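Local atomic coordinates of VOC domain-containing protein (Streptococcus mutans, PDB entry 3L7T), a protein that binds zinc and, as a member of the glyoxalase/bleomycin resistance/dioxygenase superfamily, may have lactoylglutathione lyase activity. Residues 13-23 and 122-130. Numbering follows the deposited sequence.
Sequences VSDYDKSYEFY and FFDPDGLPL
D126 meets the chain just ahead of helix 16-26 with both carboxylate oxygens. S14 OG donates to D126 OD1 (2.6 Å) on the syn side. S14 N lies 2.9 Å from D126 OD2, above the carboxylate plane, so a short acid and a small hydroxyl residue close a two-bond grip. Two waters also donate to D126 OD2, and each is hydrogen-bonded to S19 OG.

Farther along the helix, F22 has CG anti to its backbone N (chi1 178°), which carries the ring out to the turn. The rigid proline ring of P125 turns its CD methylene onto one flat face, 3.7 Å from the centroid of the F22 ring, and D124 CA makes a second CH-pi contact there; L130 CD1 touches the ring edge. Next to it, Y23 OH donates to D124 OD2 (2.7 Å) on the anti side.

D124 is itself set by its other oxygen: D126 N and L128 N reach OD1 from opposite faces, the former closing an Asx turn within the type I turn that ends at G127, whose positive phi favours glycine. The contact thus joins helix 16-26 to the hairpin of strands 118-123 and 129-133 in the VOC fold, with its two mixed sheets of strand order 1-4-3-2.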
loop_
_atom_site.group_PDB
_atom_site.type_symbol
_atom_site.label_atom_id
_atom_site.label_comp_id
_atom_site.label_asym_id
_atom_site.label_seq_id
_atom_site.Cartn_x
_atom_site.Cartn_y
_atom_site.Cartn_z
ATOM N N VAL A 13 -4.156 11.602 -0.748
ATOM C CA VAL A 13 -5.464 11.995 -0.229
ATOM C C VAL A 13 -5.890 13.266 -0.983
ATOM O O VAL A 13 -5.051 13.915 -1.608
ATOM C CB VAL A 13 -5.451 12.264 1.299
ATOM C CG1 VAL A 13 -5.015 10.989 2.088
ATOM C CG2 VAL A 13 -4.557 13.464 1.650
ATOM N N SER A 14 -7.195 13.482 -1.081
ATOM C CA SER A 14 -7.710 14.621 -1.843
ATOM C C SER A 14 -7.685 15.898 -0.989
ATOM O O SER A 14 -7.443 16.989 -1.509
ATOM C CB SER A 14 -9.128 14.331 -2.399
ATOM O OG SER A 14 -10.092 14.257 -1.341
ATOM N N ASP A 15 -8.070 15.775 0.277
ATOM C CA ASP A 15 -8.208 16.939 1.140
ATOM C C ASP A 15 -7.275 16.759 2.325
ATOM O O ASP A 15 -7.579 15.998 3.236
ATOM C CB ASP A 15 -9.667 17.064 1.628
ATOM C CG ASP A 15 -9.895 18.289 2.502
ATOM O OD1 ASP A 15 -9.088 18.550 3.431
ATOM O OD2 ASP A 15 -10.942 18.950 2.319
ATOM N N TYR A 16 -6.129 17.430 2.293
ATOM C CA TYR A 16 -5.106 17.200 3.299
ATOM C C TYR A 16 -5.612 17.387 4.738
ATOM O O TYR A 16 -5.343 16.564 5.592
ATOM C CB TYR A 16 -3.852 18.036 3.003
ATOM C CG TYR A 16 -2.736 17.798 3.979
ATOM C CD1 TYR A 16 -1.984 16.625 3.931
ATOM C CD2 TYR A 16 -2.580 18.624 5.081
ATOM C CE1 TYR A 16 -1.015 16.384 4.854
ATOM C CE2 TYR A 16 -1.597 18.401 5.994
ATOM C CZ TYR A 16 -0.811 17.281 5.888
ATOM O OH TYR A 16 0.159 17.082 6.862
ATOM N N ASP A 17 -6.342 18.476 5.007
ATOM C CA ASP A 17 -6.836 18.723 6.352
ATOM C C ASP A 17 -7.797 17.646 6.836
ATOM O O ASP A 17 -7.796 17.283 8.018
ATOM C CB ASP A 17 -7.511 20.098 6.456
ATOM C CG ASP A 17 -6.535 21.244 6.319
ATOM O OD1 ASP A 17 -5.354 21.100 6.691
ATOM O OD2 ASP A 17 -6.949 22.288 5.778
ATOM N N LYS A 18 -8.649 17.167 5.940
ATOM C CA LYS A 18 -9.662 16.216 6.327
ATOM C C LYS A 18 -8.985 14.867 6.599
ATOM O O LYS A 18 -9.339 14.161 7.536
ATOM C CB LYS A 18 -10.711 16.059 5.225
ATOM C CG LYS A 18 -11.733 17.190 5.184
ATOM C CD LYS A 18 -12.906 16.865 4.270
ATOM C CE LYS A 18 -14.203 17.382 4.859
ATOM N NZ LYS A 18 -13.997 18.763 5.362
ATOM N N SER A 19 -7.962 14.553 5.808
ATOM C CA SER A 19 -7.260 13.275 5.986
ATOM C C SER A 19 -6.302 13.323 7.167
ATOM O O SER A 19 -6.095 12.324 7.835
ATOM C CB SER A 19 -6.541 12.876 4.703
ATOM O OG SER A 19 -7.510 12.654 3.702
ATOM N N TYR A 20 -5.783 14.504 7.472
ATOM C CA TYR A 20 -4.940 14.673 8.650
ATOM C C TYR A 20 -5.816 14.423 9.875
ATOM O O TYR A 20 -5.446 13.685 10.786
ATOM C CB TYR A 20 -4.391 16.106 8.700
ATOM C CG TYR A 20 -3.506 16.356 9.898
ATOM C CD1 TYR A 20 -2.134 16.493 9.748
ATOM C CD2 TYR A 20 -4.051 16.501 11.165
ATOM C CE1 TYR A 20 -1.305 16.733 10.854
ATOM C CE2 TYR A 20 -3.222 16.703 12.290
ATOM C CZ TYR A 20 -1.872 16.811 12.116
ATOM O OH TYR A 20 -1.080 17.046 13.223
ATOM N N GLU A 21 -6.992 15.037 9.889
ATOM C CA GLU A 21 -7.967 14.756 10.953
ATOM C C GLU A 21 -8.261 13.243 11.114
ATOM O O GLU A 21 -8.215 12.696 12.223
ATOM C CB GLU A 21 -9.266 15.536 10.671
ATOM C CG GLU A 21 -10.481 15.122 11.514
ATOM C CD GLU A 21 -10.313 15.403 13.013
ATOM O OE1 GLU A 21 -9.624 16.381 13.372
ATOM O OE2 GLU A 21 -10.854 14.621 13.830
ATOM N N PHE A 22 -8.529 12.563 10.004
ATOM C CA PHE A 22 -8.859 11.142 10.041
ATOM C C PHE A 22 -7.701 10.314 10.618
ATOM O O PHE A 22 -7.865 9.584 11.591
ATOM C CB PHE A 22 -9.227 10.663 8.628
ATOM C CG PHE A 22 -9.545 9.187 8.535
ATOM C CD1 PHE A 22 -10.826 8.722 8.843
ATOM C CD2 PHE A 22 -8.590 8.264 8.103
ATOM C CE1 PHE A 22 -11.151 7.376 8.679
ATOM C CE2 PHE A 22 -8.915 6.925 7.943
ATOM C CZ PHE A 22 -10.178 6.467 8.280
ATOM N N TYR A 23 -6.538 10.382 9.978
ATOM C CA TYR A 23 -5.386 9.559 10.380
ATOM C C TYR A 23 -4.788 9.899 11.754
ATOM O O TYR A 23 -4.343 9.015 12.497
ATOM C CB TYR A 23 -4.310 9.601 9.271
ATOM C CG TYR A 23 -4.701 8.776 8.024
ATOM C CD1 TYR A 23 -4.615 7.385 8.035
ATOM C CD2 TYR A 23 -5.198 9.394 6.868
ATOM C CE1 TYR A 23 -5.023 6.617 6.965
ATOM C CE2 TYR A 23 -5.620 8.623 5.766
ATOM C CZ TYR A 23 -5.519 7.229 5.826
ATOM O OH TYR A 23 -5.914 6.440 4.757
ATOM N N PHE A 122 -13.020 -0.854 7.037
ATOM C CA PHE A 122 -13.550 0.513 7.103
ATOM C C PHE A 122 -12.847 1.290 5.994
ATOM O O PHE A 122 -12.091 0.700 5.225
ATOM C CB PHE A 122 -13.318 1.117 8.500
ATOM C CG PHE A 122 -11.873 1.240 8.897
ATOM C CD1 PHE A 122 -11.290 2.501 9.020
ATOM C CD2 PHE A 122 -11.135 0.114 9.309
ATOM C CE1 PHE A 122 -10.015 2.635 9.513
ATOM C CE2 PHE A 122 -9.857 0.240 9.768
ATOM C CZ PHE A 122 -9.275 1.511 9.863
ATOM N N PHE A 123 -13.104 2.591 5.878
ATOM C CA PHE A 123 -12.599 3.345 4.728
ATOM C C PHE A 123 -12.095 4.715 5.137
ATOM O O PHE A 123 -12.607 5.297 6.068
ATOM C CB PHE A 123 -13.690 3.482 3.661
ATOM C CG PHE A 123 -14.205 2.162 3.171
ATOM C CD1 PHE A 123 -13.637 1.554 2.063
ATOM C CD2 PHE A 123 -15.171 1.480 3.891
ATOM C CE1 PHE A 123 -14.055 0.304 1.650
ATOM C CE2 PHE A 123 -15.573 0.206 3.508
ATOM C CZ PHE A 123 -15.032 -0.375 2.374
ATOM N N ASP A 124 -11.080 5.219 4.436
ATOM C CA ASP A 124 -10.588 6.551 4.688
ATOM C C ASP A 124 -11.469 7.522 3.899
ATOM O O ASP A 124 -12.381 7.076 3.180
ATOM C CB ASP A 124 -9.067 6.662 4.409
ATOM C CG ASP A 124 -8.710 7.142 3.003
ATOM O OD1 ASP A 124 -9.539 7.075 2.045
ATOM O OD2 ASP A 124 -7.502 7.519 2.847
ATOM N N PRO A 125 -11.301 8.826 4.140
ATOM C CA PRO A 125 -12.170 9.816 3.506
ATOM C C PRO A 125 -12.218 9.740 1.983
ATOM O O PRO A 125 -13.172 10.247 1.379
ATOM C CB PRO A 125 -11.567 11.158 3.962
ATOM C CG PRO A 125 -10.935 10.831 5.283
ATOM C CD PRO A 125 -10.372 9.442 5.102
ATOM N N ASP A 126 -11.195 9.154 1.360
ATOM C CA ASP A 126 -11.123 8.994 -0.104
ATOM C C ASP A 126 -11.448 7.571 -0.552
ATOM O O ASP A 126 -11.231 7.212 -1.719
ATOM C CB ASP A 126 -9.765 9.435 -0.626
ATOM C CG ASP A 126 -9.562 10.946 -0.483
ATOM O OD1 ASP A 126 -10.397 11.680 -1.040
ATOM O OD2 ASP A 126 -8.692 11.403 0.300
ATOM N N GLY A 127 -12.094 6.823 0.342
ATOM C CA GLY A 127 -12.573 5.464 0.050
ATOM C C GLY A 127 -11.476 4.396 0.017
ATOM O O GLY A 127 -11.655 3.313 -0.572
ATOM N N LEU A 128 -10.322 4.710 0.595
ATOM C CA LEU A 128 -9.216 3.724 0.617
ATOM C C LEU A 128 -9.635 2.627 1.621
ATOM O O LEU A 128 -9.922 2.938 2.781
ATOM C CB LEU A 128 -7.954 4.409 1.133
ATOM C CG LEU A 128 -6.736 3.491 1.326
ATOM C CD1 LEU A 128 -6.455 2.840 -0.020
ATOM C CD2 LEU A 128 -5.536 4.316 1.831
ATOM N N PRO A 129 -9.721 1.359 1.177
ATOM C CA PRO A 129 -10.109 0.320 2.150
ATOM C C PRO A 129 -8.990 0.032 3.173
ATOM O O PRO A 129 -7.830 -0.197 2.787
ATOM C CB PRO A 129 -10.341 -0.928 1.287
ATOM C CG PRO A 129 -10.545 -0.429 -0.119
ATOM C CD PRO A 129 -9.638 0.839 -0.190
ATOM N N LEU A 130 -9.347 0.091 4.448
ATOM C CA LEU A 130 -8.459 -0.212 5.554
ATOM C C LEU A 130 -9.082 -1.341 6.360
ATOM O O LEU A 130 -10.296 -1.501 6.381
ATOM C CB LEU A 130 -8.249 1.014 6.460
ATOM C CG LEU A 130 -7.765 2.272 5.747
ATOM C CD1 LEU A 130 -7.755 3.512 6.675
ATOM C CD2 LEU A 130 -6.356 2.028 5.072
HETATM O O HOH W 1 -9.358 13.573 1.652
HETATM O O HOH W 2 -8.086 10.144 2.658
#